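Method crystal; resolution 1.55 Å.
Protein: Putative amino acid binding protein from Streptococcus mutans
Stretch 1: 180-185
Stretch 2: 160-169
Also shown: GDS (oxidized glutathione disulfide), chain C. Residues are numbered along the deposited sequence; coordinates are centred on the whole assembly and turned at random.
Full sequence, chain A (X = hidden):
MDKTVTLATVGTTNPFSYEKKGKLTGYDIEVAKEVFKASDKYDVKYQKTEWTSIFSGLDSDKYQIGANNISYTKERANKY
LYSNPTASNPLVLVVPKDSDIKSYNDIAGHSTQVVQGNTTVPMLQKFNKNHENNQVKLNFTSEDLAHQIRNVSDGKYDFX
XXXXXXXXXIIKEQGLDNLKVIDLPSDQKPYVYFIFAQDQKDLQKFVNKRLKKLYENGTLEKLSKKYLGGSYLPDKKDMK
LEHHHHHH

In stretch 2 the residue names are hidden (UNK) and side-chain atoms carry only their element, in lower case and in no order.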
# COMPACT_ATOMS: atom_id res chain seq x y z
N LYS A 180 4.54 11.31 -15.86
CA LYS A 180 3.29 11.85 -15.37
C LYS A 180 2.42 10.70 -14.84
O LYS A 180 2.73 9.52 -15.04
CB LYS A 180 2.55 12.56 -16.48
CG LYS A 180 2.18 11.66 -17.63
CD LYS A 180 1.31 12.38 -18.62
CE LYS A 180 0.90 11.44 -19.73
NZ LYS A 180 0.01 12.13 -20.72
N VAL A 181 1.35 11.07 -14.16
CA VAL A 181 0.38 10.14 -13.68
C VAL A 181 -0.98 10.41 -14.31
O VAL A 181 -1.36 11.56 -14.58
CB VAL A 181 0.30 10.07 -12.11
CG1 VAL A 181 1.69 9.95 -11.48
CG2 VAL A 181 -0.48 11.17 -11.52
N ILE A 182 -1.67 9.31 -14.61
CA ILE A 182 -3.00 9.31 -15.16
C ILE A 182 -3.92 8.60 -14.18
O ILE A 182 -3.70 7.43 -13.87
CB ILE A 182 -3.05 8.58 -16.54
CG1 ILE A 182 -2.16 9.32 -17.55
CG2 ILE A 182 -4.51 8.43 -17.05
CD1 ILE A 182 -1.91 8.48 -18.80
N ASP A 183 -5.00 9.25 -13.76
CA ASP A 183 -5.97 8.61 -12.86
C ASP A 183 -6.71 7.51 -13.56
O ASP A 183 -7.16 7.66 -14.70
CB ASP A 183 -7.01 9.62 -12.31
CG ASP A 183 -6.39 10.68 -11.47
OD1 ASP A 183 -5.55 10.40 -10.58
OD2 ASP A 183 -6.75 11.85 -11.69
N LEU A 184 -6.88 6.40 -12.85
CA LEU A 184 -7.58 5.22 -13.32
C LEU A 184 -8.91 5.04 -12.59
O LEU A 184 -9.10 5.51 -11.50
CB LEU A 184 -6.75 3.95 -13.06
CG LEU A 184 -5.48 3.86 -13.90
CD1 LEU A 184 -4.65 2.67 -13.46
CD2 LEU A 184 -5.80 3.75 -15.38
N PRO A 185 -9.82 4.31 -13.22
CA PRO A 185 -11.07 3.98 -12.52
C PRO A 185 -10.83 3.19 -11.23
O PRO A 185 -9.83 2.49 -11.12
CB PRO A 185 -11.85 3.16 -13.56
CG PRO A 185 -11.21 3.46 -14.87
CD PRO A 185 -9.77 3.78 -14.59
N UNK A 160 3.83 1.92 -15.38
CA UNK A 160 3.66 1.23 -14.09
C UNK A 160 2.34 1.70 -13.46
O UNK A 160 2.10 2.89 -13.35
c UNK A 160 4.68 0.98 -11.72
c UNK A 160 4.55 -1.06 -10.28
c UNK A 160 4.66 -0.54 -11.70
c UNK A 160 4.82 1.54 -13.14
n UNK A 160 4.44 -2.53 -10.23
N UNK A 161 1.52 0.75 -13.07
CA UNK A 161 0.29 1.02 -12.34
C UNK A 161 0.53 0.88 -10.83
O UNK A 161 1.08 -0.12 -10.36
c UNK A 161 -2.11 0.39 -11.90
c UNK A 161 -2.15 -0.76 -14.74
c UNK A 161 -1.17 0.26 -14.23
c UNK A 161 -0.87 0.11 -12.74
N UNK A 162 0.21 1.92 -10.08
CA UNK A 162 0.33 1.85 -8.62
C UNK A 162 -0.55 2.88 -7.99
O UNK A 162 -1.09 3.76 -8.67
c UNK A 162 2.10 1.53 -6.81
c UNK A 162 2.35 -0.41 -5.36
c UNK A 162 2.16 0.14 -6.63
c UNK A 162 2.49 0.38 -4.28
c UNK A 162 2.21 2.34 -5.72
c UNK A 162 2.40 1.77 -4.44
c UNK A 162 1.80 2.11 -8.20
N UNK A 163 -0.69 2.83 -6.66
CA UNK A 163 -1.41 3.90 -5.93
C UNK A 163 -0.79 5.29 -6.17
O UNK A 163 0.42 5.43 -6.22
c UNK A 163 -2.11 1.10 -4.26
o UNK A 163 -3.06 0.34 -4.12
c UNK A 163 -2.42 2.54 -3.98
o UNK A 163 -0.96 0.74 -4.58
c UNK A 163 -1.40 3.58 -4.43
N UNK A 164 -1.66 6.28 -6.27
CA UNK A 164 -1.30 7.65 -6.55
C UNK A 164 -0.36 8.25 -5.53
O UNK A 164 0.55 8.93 -5.91
c UNK A 164 -3.53 11.75 -8.33
c UNK A 164 -2.39 9.89 -7.12
c UNK A 164 -3.74 10.47 -7.52
c UNK A 164 -2.58 8.49 -6.59
n UNK A 164 -4.83 12.32 -8.69
N UNK A 165 -0.61 8.06 -4.24
CA UNK A 165 0.15 8.77 -3.24
C UNK A 165 1.66 8.40 -3.35
O UNK A 165 2.53 9.28 -3.41
c UNK A 165 -2.51 8.63 -0.43
c UNK A 165 -1.79 9.11 -1.64
c UNK A 165 -0.39 8.51 -1.84
c UNK A 165 0.58 9.09 -0.79
N UNK A 166 1.98 7.11 -3.47
CA UNK A 166 3.38 6.74 -3.63
C UNK A 166 3.93 7.14 -4.99
O UNK A 166 5.04 7.60 -5.09
c UNK A 166 3.61 5.24 -3.42
o UNK A 166 3.52 4.90 -2.06
N UNK A 167 3.12 6.97 -6.04
CA UNK A 167 3.60 7.35 -7.37
C UNK A 167 4.03 8.81 -7.40
O UNK A 167 5.11 9.15 -7.88
c UNK A 167 2.55 7.08 -8.42
N UNK A 168 3.15 9.67 -6.93
CA UNK A 168 3.39 11.11 -6.95
C UNK A 168 4.56 11.47 -6.05
O UNK A 168 5.43 12.28 -6.41
o UNK A 168 -0.48 13.00 -6.39
o UNK A 168 -0.61 13.10 -8.59
c UNK A 168 1.06 11.76 -7.71
c UNK A 168 -0.09 12.70 -7.53
c UNK A 168 2.12 11.89 -6.62
N UNK A 169 4.61 10.85 -4.89
CA UNK A 169 5.67 11.14 -3.94
C UNK A 169 7.05 10.82 -4.51
O UNK A 169 7.97 11.64 -4.44
c UNK A 169 6.66 10.49 -1.73
c UNK A 169 5.46 10.36 -2.62
o UNK A 169 4.26 10.81 -1.97
CD1 GDS C . 9.29 -7.61 -3.26
N2 GDS C . 9.43 -6.31 -3.94
CA2 GDS C . 9.56 -5.19 -3.08
C2 GDS C . 10.91 -4.83 -2.56
O2 GDS C . 11.03 -4.17 -1.51
CB2 GDS C . 8.44 -4.35 -2.62
SG2 GDS C . 6.89 -4.74 -3.40
N3 GDS C . 12.06 -5.28 -3.32
CA3 GDS C . 13.40 -5.03 -2.80
C3 GDS C . 13.85 -6.40 -2.29
OE3 GDS C . 15.05 -6.79 -2.41
OE4 GDS C . 13.04 -7.20 -1.74
N4 GDS C . 4.46 -2.75 -4.21
CA4 GDS C . 5.04 -2.31 -5.45
C4 GDS C . 4.47 -3.07 -6.59
OE5 GDS C . 3.35 -3.65 -6.50
OE6 GDS C . 5.13 -3.06 -7.67
C5 GDS C . 4.95 -2.19 -2.99
O5 GDS C . 5.82 -1.32 -3.01
CA5 GDS C . 4.38 -2.80 -1.79
N5 GDS C . 3.03 -3.19 -1.79
CB5 GDS C . 5.35 -3.65 -1.03
SG5 GDS C . 5.58 -5.21 -1.93
CA6 GDS C . -1.49 -2.88 -3.11
C6 GDS C . -1.83 -4.21 -2.46
OE7 GDS C . -1.44 -5.27 -3.02
OE8 GDS C . -2.46 -4.25 -1.38
N6 GDS C . -2.25 -1.83 -2.40
CB6 GDS C . -0.03 -2.62 -3.10
CG6 GDS C . 0.54 -2.98 -1.70
CD6 GDS C . 1.92 -2.36 -1.62
O6 GDS C . 2.16 -1.17 -1.40

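Position 160 opens the strand with four carbons in a row ending in a nitrogen, and none of these atoms comes near stretch 1. The chain is lysine. Lys 160 is directed to the ligand instead, where its NZ donates a hydrogen bond of 2.7 Å to OE6 of GDS; a long amine-tipped chain suits a buried place that has a carboxylate to meet.

Position 161 has four carbons, forked at the first, with one arm two carbons long. This is isoleucine. The closest approach is from the one-carbon arm: CG2 of Ile 161 lies 3.8 Å from CD1 of Leu 184, an apolar pairing that fits a buried, beta-branched residue in a strand.

At position 162 one carbon leads to a ring of six carbons with no heteroatom, so the residue is phenylalanine. Its CA-to-CB bond points away from stretch 1, and the ring, whose apolar character suits a buried position, reaches the ligand: CZ of Phe 162 is 3.3 Å from O6 of GDS, which sits at the ring edge, near its plane.

Position 163 carries three carbons, the third bearing two oxygens, and stays out of reach of stretch 1. It is glutamate. Glu 163 occupies the N-cap position, right before the helix, and its OE2 accepts a hydrogen bond of 2.9 Å from N6 of GDS, the amino group at one end of the ligand. Its backbone O also accepts from N of position 167, at 3.1 Å, in the first turn of the helix.

Position 164 again shows four carbons in a row and a terminal nitrogen, now 2.8 Å from OD1 of Asp 183. This is lysine. The chain of Lys 164 leaves the backbone sideways and, with all four chi angles t, is extended enough to bring its amine to the carboxylate.

Position 165 has four carbons forked at the first, one arm longer: isoleucine, clear of stretch 1, its apolar chain suited to a buried position. Position 166 has one carbon and one oxygen: serine, whose small hydroxyl is tolerated in a buried place because OG is hydrogen-bonded elsewhere in the structure.

Position 167 has a single carbon, 4.3 Å from CG1 of Val 181, and is alanine. Its CA-to-CB bond points toward the strand, and its methyl makes an apolar contact with the valine; a single methyl takes little room at this buried site.

Position 168 has three carbons, the last with two oxygens, and its end comes near Val 181. This is glutamate, exposed, so its charge can remain in solvent while OE2 of Glu 168 lies 3.5 Å from CG2 of Val 181.

Position 169 bears one carbon carrying an oxygen and a carbon: threonine. OG1 of Thr 169 donates to O of Ile 165 at 2.7 Å, one turn back.

The contact is small, 251 Å² in all, with strand and helix running nearly antiparallel. Val 181 meets the helix through apolar packing on Ala 167, Leu 184 packs on Ile 161, and the salt bridge between Lys 164 and Asp 183 adds a hydrogen-bonded charge pair.

Stretch 2 (160-169) KIFEKISAET
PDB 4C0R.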